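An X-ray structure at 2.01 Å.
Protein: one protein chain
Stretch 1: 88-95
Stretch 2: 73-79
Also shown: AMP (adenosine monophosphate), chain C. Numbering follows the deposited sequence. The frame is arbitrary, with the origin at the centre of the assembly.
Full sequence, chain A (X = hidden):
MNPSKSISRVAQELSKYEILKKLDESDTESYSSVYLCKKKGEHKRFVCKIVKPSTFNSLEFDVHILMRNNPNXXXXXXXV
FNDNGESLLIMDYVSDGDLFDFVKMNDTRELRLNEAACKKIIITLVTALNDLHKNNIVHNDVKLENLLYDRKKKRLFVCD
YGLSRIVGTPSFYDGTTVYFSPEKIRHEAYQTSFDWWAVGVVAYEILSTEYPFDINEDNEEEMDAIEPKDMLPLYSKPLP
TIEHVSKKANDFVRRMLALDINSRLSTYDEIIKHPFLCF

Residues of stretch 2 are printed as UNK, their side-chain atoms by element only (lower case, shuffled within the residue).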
ATOM      1  N   LEU A  88      10.444  -0.801 -13.984  1.00 21.55           N
ATOM      2  CA  LEU A  88      11.664  -0.078 -13.669  1.00 21.41           C
ATOM      3  C   LEU A  88      11.453   0.856 -12.488  1.00 18.47           C
ATOM      4  O   LEU A  88      10.443   1.559 -12.416  1.00 17.87           O
ATOM      5  CB  LEU A  88      12.121   0.757 -14.863  1.00 22.15           C
ATOM      6  CG  LEU A  88      12.253   0.106 -16.236  1.00 34.38           C
ATOM      7  CD1 LEU A  88      13.016   1.046 -17.181  1.00 45.42           C
ATOM      8  CD2 LEU A  88      12.950  -1.226 -16.114  1.00 31.09           C
ATOM      9  N   LEU A  89      12.425   0.884 -11.582  1.00 18.13           N
ATOM     10  CA  LEU A  89      12.502   1.898 -10.539  1.00 16.65           C
ATOM     11  C   LEU A  89      13.848   2.599 -10.660  1.00 17.32           C
ATOM     12  O   LEU A  89      14.894   1.958 -10.518  1.00 17.06           O
ATOM     13  CB  LEU A  89      12.346   1.290  -9.145  1.00 14.85           C
ATOM     14  CG  LEU A  89      10.980   0.779  -8.694  1.00 16.52           C
ATOM     15  CD1 LEU A  89      10.656  -0.519  -9.396  1.00 26.26           C
ATOM     16  CD2 LEU A  89      10.970   0.602  -7.181  1.00 15.60           C
ATOM     17  N   ILE A  90      13.827   3.902 -10.925  1.00 18.18           N
ATOM     18  CA  ILE A  90      15.042   4.708 -11.015  1.00 15.92           C
ATOM     19  C   ILE A  90      15.118   5.562  -9.758  1.00 14.69           C
ATOM     20  O   ILE A  90      14.278   6.448  -9.546  1.00 12.79           O
ATOM     21  CB  ILE A  90      15.074   5.570 -12.283  1.00 15.83           C
ATOM     22  CG1 ILE A  90      15.010   4.674 -13.522  1.00 18.34           C
ATOM     23  CG2 ILE A  90      16.333   6.425 -12.304  1.00 16.33           C
ATOM     24  CD1 ILE A  90      14.946   5.432 -14.832  1.00 34.98           C
ATOM     25  N   MET A  91      16.127   5.302  -8.931  1.00 13.63           N
ATOM     26  CA  MET A  91      16.257   5.894  -7.609  1.00 15.02           C
ATOM     27  C   MET A  91      17.653   6.481  -7.445  1.00 15.92           C
ATOM     28  O   MET A  91      18.552   6.247  -8.257  1.00 12.56           O
ATOM     29  CB  MET A  91      15.998   4.850  -6.513  1.00 20.76           C
ATOM     30  CG  MET A  91      16.983   3.678  -6.547  1.00 27.54           C
ATOM     31  SD  MET A  91      16.622   2.404  -5.323  1.00 28.79           S
ATOM     32  CE  MET A  91      14.923   2.009  -5.729  1.00 18.13           C
ATOM     33  N   ASP A  92      17.824   7.254  -6.378  1.00 14.83           N
ATOM     34  CA  ASP A  92      19.132   7.815  -6.076  1.00 15.11           C
ATOM     35  C   ASP A  92      20.131   6.705  -5.763  1.00 16.25           C
ATOM     36  O   ASP A  92      19.770   5.642  -5.250  1.00 15.02           O
ATOM     37  CB  ASP A  92      19.050   8.763  -4.877  1.00 22.99           C
ATOM     38  CG  ASP A  92      18.582  10.154  -5.249  1.00 16.71           C
ATOM     39  OD1 ASP A  92      18.772  10.569  -6.410  1.00 18.10           O
ATOM     40  OD2 ASP A  92      18.028  10.839  -4.364  1.00 21.65           O
ATOM     41  N   TYR A  93      21.400   6.962  -6.086  1.00 13.68           N
ATOM     42  CA  TYR A  93      22.525   6.225  -5.519  1.00 16.70           C
ATOM     43  C   TYR A  93      22.967   6.979  -4.271  1.00 12.08           C
ATOM     44  O   TYR A  93      23.365   8.143  -4.364  1.00 16.55           O
ATOM     45  CB  TYR A  93      23.674   6.114  -6.525  1.00 16.45           C
ATOM     46  CG  TYR A  93      24.842   5.274  -6.044  1.00 15.37           C
ATOM     47  CD1 TYR A  93      25.685   5.731  -5.038  1.00 21.31           C
ATOM     48  CD2 TYR A  93      25.099   4.024  -6.594  1.00 20.33           C
ATOM     49  CE1 TYR A  93      26.746   4.968  -4.591  1.00 19.23           C
ATOM     50  CE2 TYR A  93      26.162   3.256  -6.155  1.00 26.03           C
ATOM     51  CZ  TYR A  93      26.981   3.733  -5.154  1.00 22.06           C
ATOM     52  OH  TYR A  93      28.042   2.974  -4.711  1.00 22.66           O
ATOM     53  N   VAL A  94      22.888   6.333  -3.106  1.00 16.04           N
ATOM     54  CA  VAL A  94      23.163   7.008  -1.847  1.00 10.98           C
ATOM     55  C   VAL A  94      24.475   6.562  -1.211  1.00 15.13           C
ATOM     56  O   VAL A  94      25.121   7.372  -0.536  1.00 16.13           O
ATOM     57  CB  VAL A  94      21.994   6.829  -0.856  1.00 21.23           C
ATOM     58  CG1 VAL A  94      20.728   7.495  -1.390  1.00 20.13           C
ATOM     59  CG2 VAL A  94      21.757   5.354  -0.574  1.00 17.05           C
ATOM     60  N   SER A  95      24.883   5.308  -1.389  1.00 16.16           N
ATOM     61  CA  SER A  95      26.095   4.836  -0.733  1.00 19.37           C
ATOM     62  C   SER A  95      26.536   3.520  -1.351  1.00 17.50           C
ATOM     63  O   SER A  95      25.722   2.764  -1.890  1.00 17.23           O
ATOM     64  CB  SER A  95      25.876   4.659   0.775  1.00 15.83           C
ATOM     65  OG  SER A  95      27.045   4.180   1.421  1.00 18.87           O
ATOM     66  N   UNK A  73      15.465   7.427   3.946  1.00 14.50           N
ATOM     67  CA  UNK A  73      14.910   6.590   2.893  1.00 14.20           C
ATOM     68  C   UNK A  73      15.406   7.106   1.547  1.00 14.26           C
ATOM     69  O   UNK A  73      16.070   8.142   1.463  1.00 18.82           O
ATOM     70  c   UNK A  73      12.570   4.452   4.062  1.00 16.48           C
ATOM     71  c   UNK A  73      12.181   5.746   6.468  1.00 11.88           C
ATOM     72  c   UNK A  73      12.089   3.750   5.158  1.00 13.11           C
ATOM     73  c   UNK A  73      11.899   4.399   6.362  1.00 12.90           C
ATOM     74  c   UNK A  73      13.379   6.566   2.968  1.00 13.55           C
ATOM     75  c   UNK A  73      12.659   6.440   5.372  1.00 13.21           C
ATOM     76  c   UNK A  73      12.853   5.806   4.157  1.00 14.32           C
ATOM     77  N   UNK A  74      15.098   6.363   0.487  1.00  9.23           N
ATOM     78  CA  UNK A  74      15.690   6.579  -0.831  1.00 18.97           C
ATOM     79  C   UNK A  74      14.633   7.159  -1.760  1.00 16.00           C
ATOM     80  O   UNK A  74      13.547   6.587  -1.914  1.00 12.44           O
ATOM     81  c   UNK A  74      17.285   4.702  -0.379  1.00 16.60           C
ATOM     82  c   UNK A  74      16.282   5.273  -1.390  1.00 12.55           C
ATOM     83  c   UNK A  74      18.170   3.597  -0.900  1.00 22.33           C
ATOM     84  c   UNK A  74      16.932   5.515  -2.731  1.00 15.36           C
ATOM     85  N   UNK A  75      14.954   8.292  -2.381  1.00 13.96           N
ATOM     86  CA  UNK A  75      13.996   8.968  -3.244  1.00 13.85           C
ATOM     87  C   UNK A  75      13.819   8.203  -4.553  1.00 13.15           C
ATOM     88  O   UNK A  75      14.789   7.742  -5.161  1.00 13.52           O
ATOM     89  c   UNK A  75      15.099  12.140  -0.160  1.00 25.71           C
ATOM     90  n   UNK A  75      16.367  11.390   0.110  1.00 39.85           N
ATOM     91  c   UNK A  75      14.451  10.396  -3.553  1.00 18.19           C
ATOM     92  c   UNK A  75      14.293  11.571  -1.326  1.00 36.98           C
ATOM     93  c   UNK A  75      15.209  11.115  -2.447  1.00 34.84           C
ATOM     94  N   UNK A  76      12.570   8.084  -4.993  1.00 17.13           N
ATOM     95  CA  UNK A  76      12.236   7.459  -6.268  1.00 11.56           C
ATOM     96  C   UNK A  76      12.017   8.549  -7.311  1.00 16.95           C
ATOM     97  O   UNK A  76      11.143   9.405  -7.146  1.00 15.33           O
ATOM     98  c   UNK A  76      11.515   4.708  -7.698  1.00 15.72           C
ATOM     99  c   UNK A  76       9.126   5.349  -7.292  1.00 19.38           C
ATOM    100  c   UNK A  76      10.557   5.855  -7.410  1.00 17.64           C
ATOM    101  c   UNK A  76      10.987   6.590  -6.140  1.00 11.29           C
ATOM    102  N   UNK A  77      12.797   8.505  -8.390  1.00 16.75           N
ATOM    103  CA  UNK A  77      12.731   9.541  -9.413  1.00 20.43           C
ATOM    104  C   UNK A  77      11.796   9.158 -10.553  1.00 23.53           C
ATOM    105  O   UNK A  77      10.983   9.976 -10.992  1.00 17.89           O
ATOM    106  c   UNK A  77      14.970  10.630  -8.986  1.00 22.47           C
ATOM    107  n   UNK A  77      14.659  11.927  -8.643  1.00 22.19           N
ATOM    108  c   UNK A  77      14.137   9.831  -9.935  1.00 24.21           C
ATOM    109  c   UNK A  77      16.083  10.311  -8.284  1.00 17.53           C
ATOM    110  n   UNK A  77      16.430  11.420  -7.552  1.00 22.67           N
ATOM    111  c   UNK A  77      15.553  12.379  -7.782  1.00 18.98           C
ATOM    112  N   UNK A  78      11.884   7.920 -11.033  1.00 15.95           N
ATOM    113  CA  UNK A  78      10.990   7.433 -12.072  1.00 19.60           C
ATOM    114  C   UNK A  78      10.591   6.002 -11.750  1.00 16.83           C
ATOM    115  O   UNK A  78      11.316   5.285 -11.060  1.00 16.24           O
ATOM    116  c   UNK A  78      11.641   7.488 -13.457  1.00 21.50           C
ATOM    117  c   UNK A  78      12.148   8.870 -13.806  1.00 21.57           C
ATOM    118  o   UNK A  78      11.458   9.648 -14.466  1.00 33.57           O
ATOM    119  n   UNK A  78      13.360   9.184 -13.366  1.00 24.91           N
ATOM    120  N   UNK A  79       9.432   5.593 -12.263  1.00 16.43           N
ATOM    121  CA  UNK A  79       8.922   4.247 -12.037  1.00 17.66           C
ATOM    122  C   UNK A  79       7.955   3.923 -13.165  1.00 15.39           C
ATOM    123  O   UNK A  79       7.021   4.688 -13.426  1.00 16.41           O
ATOM    124  c   UNK A  79       7.477   2.867 -10.464  1.00 17.19           C
ATOM    125  c   UNK A  79       7.358   0.460 -10.438  1.00 18.75           C
ATOM    126  c   UNK A  79       8.245   4.138 -10.666  1.00 17.17           C
ATOM    127  c   UNK A  79       5.422   1.757  -9.901  1.00 13.19           C
ATOM    128  c   UNK A  79       8.081   1.627 -10.630  1.00 20.77           C
ATOM    129  c   UNK A  79       6.147   2.913 -10.095  1.00 12.91           C
ATOM    130  c   UNK A  79       6.023   0.529 -10.072  1.00 14.52           C
TER
HETATM  131  P   AMP C 301      18.540  -3.911  -3.210  1.00121.40           P
HETATM  132  O1P AMP C 301      18.548  -5.251  -2.507  1.00 74.94           O
HETATM  133  O2P AMP C 301      18.906  -2.854  -2.196  1.00 73.79           O
HETATM  134  O3P AMP C 301      17.220  -3.770  -3.929  1.00 59.45           O
HETATM  135  O5' AMP C 301      19.672  -3.889  -4.330  1.00 73.39           O
HETATM  136  C5' AMP C 301      20.772  -4.785  -4.275  1.00 54.83           C
HETATM  137  C4' AMP C 301      22.037  -4.097  -3.821  1.00 48.32           C
HETATM  138  O4' AMP C 301      22.307  -2.942  -4.664  1.00 53.55           O
HETATM  139  C3' AMP C 301      22.024  -3.520  -2.414  1.00 61.86           C
HETATM  140  O3' AMP C 301      22.227  -4.500  -1.410  1.00 66.65           O
HETATM  141  C2' AMP C 301      23.133  -2.482  -2.491  1.00 52.76           C
HETATM  142  O2' AMP C 301      24.409  -3.105  -2.464  1.00 56.30           O
HETATM  143  C1' AMP C 301      22.893  -1.913  -3.890  1.00 52.98           C
HETATM  144  N9  AMP C 301      21.955  -0.777  -3.845  1.00 51.79           N
HETATM  145  C8  AMP C 301      20.626  -0.911  -3.823  1.00 43.61           C
HETATM  146  N7  AMP C 301      20.089   0.308  -3.768  1.00 40.33           N
HETATM  147  C5  AMP C 301      21.091   1.198  -3.752  1.00 38.71           C
HETATM  148  C6  AMP C 301      21.088   2.572  -3.700  1.00 43.85           C
HETATM  149  N6  AMP C 301      20.019   3.549  -3.646  1.00 28.12           N
HETATM  150  N1  AMP C 301      22.231   3.241  -3.692  1.00 24.94           N
HETATM  151  C2  AMP C 301      23.404   2.563  -3.737  1.00 24.63           C
HETATM  152  N3  AMP C 301      23.412   1.210  -3.788  1.00 36.45           N
HETATM  153  C4  AMP C 301      22.248   0.532  -3.794  1.00 40.36           C
HETATM  154  O   HOH W   1      17.662   9.203  -1.781  1.00 17.39           O

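Position 73 carries seven side-chain carbons, one followed by a ring of six. No oxygen is attached to the ring, which excludes tyrosine. Its CA-to-CB bond points away from stretch 1, and the side chain makes no contact with it. This is Phe73.

Position 74 has four carbons, forked at the first, with one arm two carbons long. Its CA-to-CB bond points toward stretch 1, and its carbons touch Met91 and Val94. That branching identifies Ile74. Its CG2 lies 4.0 Å from CB of Met91, and its CD1 lies 4.0 Å from CG2 of Val94. The same Ile74 CD1 is 3.3 Å from N6 of AMP, so this side chain touches both the strand and the adenine.

Position 75 has four carbons in a row ending in nitrogen, and the chain packs against the carboxylate of Asp92. This is the pattern of Lys75. Its CG packs 3.4 Å from OD2 of Asp92. The amine does not reach the carboxylate directly. Water 1 joins them: it accepts from Lys75 NZ at 3.2 Å and donates to Asp92 OD2 at 3.1 Å. Asp92 N gives a weak hydrogen bond to Lys75 O at 3.3 Å.

Position 76 has four carbons, forked at the second, and one branch end touches Leu89; hence Leu76. Its CD1 sits 3.8 Å from CB of Leu89. It pairs with Met91 without hydrogen bonds between the two backbones.

Position 77 has one carbon, then a five-membered ring of three carbons and two nitrogens; one ring nitrogen reaches the carboxylate of Asp92. This is His77. NE2 donates to Asp92 OD1 at 2.7 Å, with the oxygen at the ring edge. ND1 is bonded elsewhere in the structure.

Position 78 has two carbons, the second bearing one oxygen and one nitrogen. Its CB lies 4.1 Å from CB of Ile90, on the same face of the sheet. The amide makes it Asn78.

Position 79 again has one carbon and a six-carbon ring without oxygen; the ring touches Leu88 and Leu89. This is Phe79. Its CD1 meets Leu89 CD1 at 3.6 Å. Leu88 O lies at the ring edge, 3.0 Å from Phe79 CD1.

The two strands run antiparallel. Ile90 N donates to Asn78 O at 2.9 Å. Ile90 O accepts from both His77 N at 2.8 Å and Asn78 N at 3.2 Å. A bulge at this point shifts the register by one, so Met91 pairs with Leu76 and His77 is left outside the regular pairing. Its CA-to-CB bond points toward stretch 1, and its ring reaches Asp92. Leu89, Met91, Leu76 and Phe79 share one face, where apolar packing supports the backbone bonds.

Stretch 2, residues 73-79: FIKLHNF
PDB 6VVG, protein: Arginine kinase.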